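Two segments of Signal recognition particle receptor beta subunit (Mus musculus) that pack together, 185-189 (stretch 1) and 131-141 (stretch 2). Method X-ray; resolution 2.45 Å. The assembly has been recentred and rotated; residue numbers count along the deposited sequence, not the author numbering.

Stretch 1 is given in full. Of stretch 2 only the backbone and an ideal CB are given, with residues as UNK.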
# COMPACT_ATOMS: atom_id res chain seq x y z
N GLU B 185 -9.55 -10.81 16.78
CA GLU B 185 -9.31 -9.72 17.72
C GLU B 185 -9.36 -8.38 17.04
O GLU B 185 -9.16 -8.26 15.83
CB GLU B 185 -7.95 -9.84 18.37
CG GLU B 185 -7.84 -10.94 19.38
CD GLU B 185 -6.42 -11.06 19.88
OE1 GLU B 185 -5.86 -10.05 20.37
OE2 GLU B 185 -5.88 -12.18 19.76
N PHE B 186 -9.60 -7.36 17.85
CA PHE B 186 -9.63 -5.99 17.39
C PHE B 186 -8.61 -5.22 18.18
O PHE B 186 -8.44 -5.46 19.36
CB PHE B 186 -10.99 -5.35 17.64
CG PHE B 186 -12.02 -5.67 16.60
CD1 PHE B 186 -12.66 -6.91 16.60
CD2 PHE B 186 -12.41 -4.70 15.67
CE1 PHE B 186 -13.68 -7.19 15.69
CE2 PHE B 186 -13.42 -4.97 14.76
CZ PHE B 186 -14.07 -6.22 14.76
N LEU B 187 -7.90 -4.31 17.52
CA LEU B 187 -6.96 -3.46 18.24
C LEU B 187 -6.88 -2.14 17.49
O LEU B 187 -7.40 -2.02 16.38
CB LEU B 187 -5.59 -4.13 18.40
CG LEU B 187 -4.56 -4.44 17.31
CD1 LEU B 187 -4.00 -3.17 16.70
CD2 LEU B 187 -3.45 -5.25 17.95
N GLU B 188 -6.28 -1.13 18.10
CA GLU B 188 -6.14 0.17 17.48
C GLU B 188 -4.68 0.43 17.15
O GLU B 188 -3.78 -0.15 17.76
CB GLU B 188 -6.68 1.26 18.41
CG GLU B 188 -8.12 1.04 18.80
CD GLU B 188 -8.62 2.05 19.82
OE1 GLU B 188 -7.84 2.39 20.74
OE2 GLU B 188 -9.78 2.49 19.72
N CYS B 189 -4.43 1.28 16.16
CA CYS B 189 -3.06 1.61 15.78
C CYS B 189 -2.99 2.82 14.87
O CYS B 189 -4.00 3.34 14.42
CB CYS B 189 -2.37 0.42 15.10
SG CYS B 189 -3.11 -0.14 13.55
N UNK B 131 -12.96 6.64 14.57
CA UNK B 131 -13.87 5.82 15.37
C UNK B 131 -13.03 4.79 16.13
O UNK B 131 -12.02 4.31 15.62
CB UNK B 131 -14.92 5.14 14.49
N UNK B 132 -13.46 4.46 17.34
CA UNK B 132 -12.74 3.50 18.16
C UNK B 132 -12.90 2.09 17.63
O UNK B 132 -13.81 1.83 16.83
CB UNK B 132 -13.22 3.57 19.61
N UNK B 133 -12.04 1.18 18.08
CA UNK B 133 -12.11 -0.22 17.68
C UNK B 133 -13.39 -0.83 18.25
O UNK B 133 -13.97 -1.75 17.67
CB UNK B 133 -10.88 -0.99 18.15
N UNK B 134 -13.84 -0.31 19.38
CA UNK B 134 -15.06 -0.81 20.00
C UNK B 134 -16.24 -0.47 19.09
O UNK B 134 -17.04 -1.35 18.74
CB UNK B 134 -15.25 -0.22 21.40
N UNK B 135 -16.33 0.78 18.67
CA UNK B 135 -17.42 1.20 17.78
C UNK B 135 -17.35 0.53 16.39
O UNK B 135 -18.38 0.24 15.77
CB UNK B 135 -17.39 2.72 17.62
N UNK B 136 -16.14 0.28 15.91
CA UNK B 136 -16.02 -0.34 14.60
C UNK B 136 -16.51 -1.79 14.69
O UNK B 136 -17.19 -2.27 13.77
CB UNK B 136 -14.58 -0.28 14.10
N UNK B 137 -16.18 -2.47 15.79
CA UNK B 137 -16.63 -3.84 15.96
C UNK B 137 -18.16 -3.89 15.99
O UNK B 137 -18.78 -4.74 15.35
CB UNK B 137 -16.04 -4.44 17.24
N UNK B 138 -18.75 -2.97 16.75
CA UNK B 138 -20.20 -2.92 16.87
C UNK B 138 -20.87 -2.70 15.51
O UNK B 138 -21.76 -3.45 15.13
CB UNK B 138 -20.61 -1.81 17.84
N UNK B 139 -20.43 -1.68 14.76
CA UNK B 139 -21.04 -1.42 13.45
C UNK B 139 -20.76 -2.54 12.43
O UNK B 139 -21.60 -2.82 11.58
CB UNK B 139 -20.53 -0.09 12.90
N UNK B 140 -19.61 -3.18 12.52
CA UNK B 140 -19.35 -4.28 11.59
C UNK B 140 -20.24 -5.49 11.88
O UNK B 140 -20.67 -6.18 10.95
CB UNK B 140 -17.88 -4.69 11.66
N UNK B 141 -20.50 -5.77 13.17
CA UNK B 141 -21.36 -6.90 13.51
C UNK B 141 -22.77 -6.63 12.98
O UNK B 141 -23.37 -7.46 12.32
CB UNK B 141 -21.38 -7.14 15.02

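Strand 185-188 runs at 140° to helix 133-141, with axes 8.4 Å apart at closest approach, and offers the helix two side chains: the ring of Phe 186 and the carboxylate of Glu 188. At position 131 CB has nothing of the strand within 5.5 Å, so almost any residue would suit; it is Lys 131, whose end leads away. Position 132 stands right before the first helical residue, where backbone NH groups lack partners. A short acceptor such as serine, threonine, aspartate or asparagine would serve, though the ideal CB lies 3.6 Å from Glu 188 OE2, so a second carboxylate would be less welcome. The residue is Ser 132, in the p rotamer, and Ser 132 OG accepts from the backbone N of position 135 at 3.0 Å, a capping bond.

At position 133 the CB points toward the strand and the space is tight: 3.5 Å to Glu 188 CG and 4.4 Å to Phe 186 CB. A small residue suits, alanine above all, with serine also possible; glycine would leave the contacts to Glu 188 CG and Phe 186 CB unmade. Ala 133 is found. Its backbone matters as well, because Ala 133 N donates to Glu 188 OE2 at 3.1 Å, so that the carboxylate satisfies a free NH of the first turn.

Positions 134, 135, 138 and 139 have no strand atom within 5.5 Å of CB and leave the choice open; they hold Lys 134, Leu 135, Gln 138 and Gln 139, none of which touches the strand.

Position 136 points toward the strand, its CB 4.9 Å from Phe 186 CE2. An aliphatic side chain would suit this ring; leucine, valine, isoleucine or methionine are all plausible. Ile 136 places CG2 4.2 Å from Phe 186 CE2, at the ring edge.

The CB at position 137 is only 3.6 Å from Phe 186 CZ, which favours a side chain with a slim methylene stem, such as glutamine, lysine or methionine. Gln 137 lays its CG over one face of the ring, 3.7 Å from the Phe 186 centroid, in a CH-pi contact. Its amide turns to the helix's own position 141.

Position 140, one turn beyond 136, also points toward the ring; its CB is 5.1 Å from Phe 186 CZ, about as far as at 136, so leucine, isoleucine or methionine would all suit. Leu 140 places CD1 4.2 Å from Phe 186 CE2 at the edge. Position 141 points sideways with open space around its CB, suiting many polar residues; it is Glu 141, whose OE2 accepts from Gln 137 NE2 at 3.0 Å.

Stretch 2 131-141: KSAKLIQQQLE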
# COMPACT_ATOMS: atom_id res chain seq x y z
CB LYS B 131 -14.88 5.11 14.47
CG LYS B 131 -15.70 6.03 13.60
CD LYS B 131 -16.71 6.83 14.41
CE LYS B 131 -16.44 8.33 14.32
NZ LYS B 131 -16.31 8.84 12.91
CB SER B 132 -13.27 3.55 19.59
OG SER B 132 -14.57 2.96 19.64
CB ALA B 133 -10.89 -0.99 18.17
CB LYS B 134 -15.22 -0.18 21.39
CG LYS B 134 -16.44 -0.62 22.19
CD LYS B 134 -16.28 -0.19 23.65
CE LYS B 134 -17.55 -0.39 24.47
NZ LYS B 134 -18.67 0.50 24.03
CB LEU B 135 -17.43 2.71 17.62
CG LEU B 135 -18.48 3.26 16.64
CD1 LEU B 135 -19.89 2.86 17.04
CD2 LEU B 135 -18.36 4.77 16.61
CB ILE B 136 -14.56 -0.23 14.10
CG1 ILE B 136 -14.34 1.20 13.59
CG2 ILE B 136 -14.26 -1.28 13.01
CD1 ILE B 136 -12.89 1.55 13.40
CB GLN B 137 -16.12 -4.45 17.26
CG GLN B 137 -16.42 -5.93 17.29
CD GLN B 137 -16.19 -6.58 18.63
OE1 GLN B 137 -15.25 -6.27 19.35
NE2 GLN B 137 -17.06 -7.53 18.96
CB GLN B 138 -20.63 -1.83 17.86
CG GLN B 138 -22.09 -1.39 17.71
CD GLN B 138 -22.54 -0.38 18.77
OE1 GLN B 138 -21.76 0.46 19.23
NE2 GLN B 138 -23.82 -0.46 19.15
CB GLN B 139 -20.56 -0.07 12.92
CG GLN B 139 -21.03 1.09 13.78
CD GLN B 139 -22.56 1.11 13.93
OE1 GLN B 139 -23.29 1.30 12.95
NE2 GLN B 139 -23.04 0.89 15.17
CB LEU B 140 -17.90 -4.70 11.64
CG LEU B 140 -16.99 -3.79 10.83
CD1 LEU B 140 -15.57 -4.11 11.21
CD2 LEU B 140 -17.28 -3.99 9.33
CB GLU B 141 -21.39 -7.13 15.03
CG GLU B 141 -20.02 -7.50 15.57
CD GLU B 141 -20.00 -7.90 17.03
OE1 GLU B 141 -20.73 -7.28 17.84
OE2 GLU B 141 -19.24 -8.83 17.38
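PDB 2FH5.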